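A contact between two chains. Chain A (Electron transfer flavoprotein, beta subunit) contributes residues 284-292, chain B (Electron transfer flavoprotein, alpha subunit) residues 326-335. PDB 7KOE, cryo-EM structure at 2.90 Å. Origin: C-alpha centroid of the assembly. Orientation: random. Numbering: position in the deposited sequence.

Chain A (284-292) EALKPVLEG
Chain B, residues 326-335: KLRELLNKSG

Contact between the beta subunit (chain A, 284-292) and the alpha subunit (chain B, 326-335) of an electron transfer flavoprotein, burying 391 Å² summed over both sides. Chain B enters as a weakly bonded helix over about 326-331 (Leu B331 N to Leu B327 O, 3.2 Å; Leu B330 N to Lys B326 O, 3.4 Å, weak) and continues as loop or turn. Chain A turns tightly about one carbonyl: Lys A287 O accepts from Leu A290 N (3.2 Å), Glu A291 N (2.7 Å) and Gly A292 N (3.2 Å). Glu A284 starts the stretch at phi/psi 67/9, and Gly A292 has phi 92, where a CB would be jammed against the preceding carbonyl O. In the register, Pro A288 CA lies 5.2 Å from Ser B334 CA, and Val A289 CA 6.4 Å from Leu B330 CA. In the apolar packing, Leu B331 (chi1 -98°, chi2 m) points CA-to-CB sideways but brings its end nearer, and its two methyls pack on different apolar side chains. Leu B331 CD1 reaches Pro A288 CG (3.7 Å; ring C-gamma exo), while Leu B331 CD2 meets Val A289 CG1 (3.8 Å) and Leu A286 CD2 (4.0 Å). Val A289 (m) also sets CG1 against Leu B330 CB (3.7 Å; Leu B330 is m, t). Buried Leu A286 (m, t) extends the patch, its CD2 3.8 Å from CD2 of Leu B327 (chi1 -94°, chi2 t). No hydrogen bond crosses between the stretches. Ala A285 O lies 3.3 Å from Leu B331 CD1, a carbonyl against a methyl. Pro A288 and Ser B334 (chi1 t) point toward the opposing stretches, bringing their CB atoms to 3.7 Å; Pro A288 O lies 3.6 Å from Leu B330 O, two acceptors without a shared proton. Ser B334 OG approaches Gly A292 C (3.2 Å) and Gly A292 O (3.4 Å), but the angle is too poor for a hydrogen bond.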

# COMPACT_ATOMS: atom_id res chain seq x y z
N GLU A 284 -34.30 -30.91 -31.99
CA GLU A 284 -35.54 -31.17 -32.74
C GLU A 284 -35.30 -31.94 -34.03
O GLU A 284 -36.22 -32.08 -34.84
CB GLU A 284 -36.33 -29.89 -33.08
CG GLU A 284 -36.83 -29.11 -31.87
CD GLU A 284 -37.95 -29.82 -31.14
OE1 GLU A 284 -38.78 -30.47 -31.81
OE2 GLU A 284 -37.99 -29.73 -29.90
N ALA A 285 -34.09 -32.45 -34.25
CA ALA A 285 -33.80 -33.30 -35.39
C ALA A 285 -32.84 -34.44 -35.05
O ALA A 285 -32.44 -35.17 -35.95
CB ALA A 285 -33.21 -32.47 -36.54
N LEU A 286 -32.46 -34.59 -33.78
CA LEU A 286 -31.67 -35.74 -33.34
C LEU A 286 -32.43 -36.59 -32.33
O LEU A 286 -31.82 -37.29 -31.52
CB LEU A 286 -30.34 -35.27 -32.76
CG LEU A 286 -29.32 -34.86 -33.83
CD1 LEU A 286 -27.98 -34.53 -33.21
CD2 LEU A 286 -29.18 -35.94 -34.89
N LYS A 287 -33.75 -36.52 -32.36
CA LYS A 287 -34.61 -37.46 -31.66
C LYS A 287 -34.59 -38.88 -32.26
O LYS A 287 -34.64 -39.84 -31.48
CB LYS A 287 -36.05 -36.93 -31.59
CG LYS A 287 -36.17 -35.49 -31.10
CD LYS A 287 -36.34 -35.43 -29.59
CE LYS A 287 -36.91 -34.09 -29.17
NZ LYS A 287 -37.34 -34.09 -27.74
N PRO A 288 -34.51 -39.09 -33.59
CA PRO A 288 -34.34 -40.48 -34.07
C PRO A 288 -32.99 -41.13 -33.77
O PRO A 288 -32.81 -42.30 -34.11
CB PRO A 288 -34.55 -40.35 -35.58
CG PRO A 288 -35.49 -39.26 -35.70
CD PRO A 288 -34.99 -38.26 -34.72
N VAL A 289 -32.03 -40.42 -33.17
CA VAL A 289 -30.81 -41.06 -32.67
C VAL A 289 -30.71 -41.01 -31.16
O VAL A 289 -29.77 -41.60 -30.59
CB VAL A 289 -29.54 -40.46 -33.31
CG1 VAL A 289 -29.65 -40.46 -34.83
CG2 VAL A 289 -29.30 -39.06 -32.80
N LEU A 290 -31.63 -40.33 -30.48
CA LEU A 290 -31.69 -40.30 -29.03
C LEU A 290 -32.89 -41.05 -28.48
O LEU A 290 -32.74 -41.93 -27.63
CB LEU A 290 -31.70 -38.85 -28.52
CG LEU A 290 -30.38 -38.22 -28.07
CD1 LEU A 290 -29.85 -38.94 -26.84
CD2 LEU A 290 -29.34 -38.21 -29.17
N GLU A 291 -34.10 -40.71 -28.95
CA GLU A 291 -35.28 -41.46 -28.55
C GLU A 291 -35.30 -42.84 -29.20
O GLU A 291 -35.43 -43.86 -28.51
CB GLU A 291 -36.55 -40.68 -28.91
CG GLU A 291 -37.85 -41.37 -28.54
CD GLU A 291 -38.08 -41.47 -27.04
OE1 GLU A 291 -37.57 -40.61 -26.30
OE2 GLU A 291 -38.76 -42.42 -26.61
N GLY A 292 -35.16 -42.89 -30.52
CA GLY A 292 -35.15 -44.15 -31.24
C GLY A 292 -36.52 -44.57 -31.73
O GLY A 292 -37.53 -43.93 -31.41
N LYS B 326 -23.37 -40.78 -42.26
CA LYS B 326 -23.78 -41.66 -41.18
C LYS B 326 -25.05 -41.15 -40.50
O LYS B 326 -25.85 -41.92 -39.97
CB LYS B 326 -22.64 -41.81 -40.18
CG LYS B 326 -22.86 -42.85 -39.11
CD LYS B 326 -21.59 -43.11 -38.33
CE LYS B 326 -20.63 -43.96 -39.14
NZ LYS B 326 -21.17 -45.33 -39.34
N LEU B 327 -25.26 -39.83 -40.52
CA LEU B 327 -26.42 -39.27 -39.86
C LEU B 327 -27.69 -39.44 -40.69
O LEU B 327 -28.80 -39.35 -40.16
CB LEU B 327 -26.18 -37.79 -39.54
CG LEU B 327 -25.63 -37.49 -38.15
CD1 LEU B 327 -25.13 -36.06 -38.08
CD2 LEU B 327 -26.69 -37.73 -37.10
N ARG B 328 -27.54 -39.69 -42.00
CA ARG B 328 -28.72 -39.96 -42.82
C ARG B 328 -29.23 -41.38 -42.59
O ARG B 328 -30.44 -41.62 -42.58
CB ARG B 328 -28.39 -39.74 -44.30
CG ARG B 328 -28.37 -38.29 -44.71
CD ARG B 328 -27.92 -38.11 -46.15
NE ARG B 328 -27.53 -36.73 -46.40
CZ ARG B 328 -28.37 -35.76 -46.75
NH1 ARG B 328 -27.92 -34.53 -46.96
NH2 ARG B 328 -29.66 -36.02 -46.90
N GLU B 329 -28.32 -42.33 -42.40
CA GLU B 329 -28.74 -43.72 -42.23
C GLU B 329 -29.26 -43.98 -40.82
O GLU B 329 -29.87 -45.02 -40.57
CB GLU B 329 -27.59 -44.67 -42.56
CG GLU B 329 -26.52 -44.77 -41.50
CD GLU B 329 -25.20 -45.24 -42.06
OE1 GLU B 329 -24.91 -44.94 -43.24
OE2 GLU B 329 -24.45 -45.92 -41.33
N LEU B 330 -29.04 -43.05 -39.89
CA LEU B 330 -29.58 -43.21 -38.55
C LEU B 330 -30.86 -42.40 -38.36
O LEU B 330 -31.68 -42.74 -37.51
CB LEU B 330 -28.54 -42.81 -37.50
CG LEU B 330 -27.22 -43.60 -37.45
CD1 LEU B 330 -26.54 -43.40 -36.11
CD2 LEU B 330 -27.43 -45.09 -37.72
N LEU B 331 -31.05 -41.35 -39.15
CA LEU B 331 -32.28 -40.57 -39.14
C LEU B 331 -33.41 -41.23 -39.91
O LEU B 331 -34.57 -40.85 -39.72
CB LEU B 331 -32.04 -39.16 -39.70
CG LEU B 331 -31.80 -38.00 -38.74
CD1 LEU B 331 -33.09 -37.65 -38.02
CD2 LEU B 331 -30.72 -38.30 -37.72
N ASN B 332 -33.11 -42.19 -40.78
CA ASN B 332 -34.14 -42.87 -41.54
C ASN B 332 -34.56 -44.19 -40.91
O ASN B 332 -35.67 -44.67 -41.18
CB ASN B 332 -33.67 -43.10 -42.98
CG ASN B 332 -34.80 -43.48 -43.92
OD1 ASN B 332 -35.97 -43.22 -43.64
ND2 ASN B 332 -34.46 -44.09 -45.05
N LYS B 333 -33.71 -44.78 -40.06
CA LYS B 333 -34.04 -46.03 -39.39
C LYS B 333 -35.13 -45.86 -38.34
O LYS B 333 -35.78 -46.84 -37.96
CB LYS B 333 -32.78 -46.65 -38.77
CG LYS B 333 -32.58 -46.37 -37.28
CD LYS B 333 -31.15 -46.63 -36.84
CE LYS B 333 -30.96 -46.25 -35.38
NZ LYS B 333 -29.56 -45.83 -35.08
N SER B 334 -35.36 -44.63 -37.86
CA SER B 334 -36.41 -44.33 -36.90
C SER B 334 -37.41 -43.33 -37.47
O SER B 334 -38.18 -42.71 -36.72
CB SER B 334 -35.83 -43.82 -35.59
OG SER B 334 -36.86 -43.45 -34.69
N GLY B 335 -37.40 -43.13 -38.78
CA GLY B 335 -38.36 -42.27 -39.42
C GLY B 335 -39.66 -42.98 -39.74
O GLY B 335 -40.74 -42.54 -39.35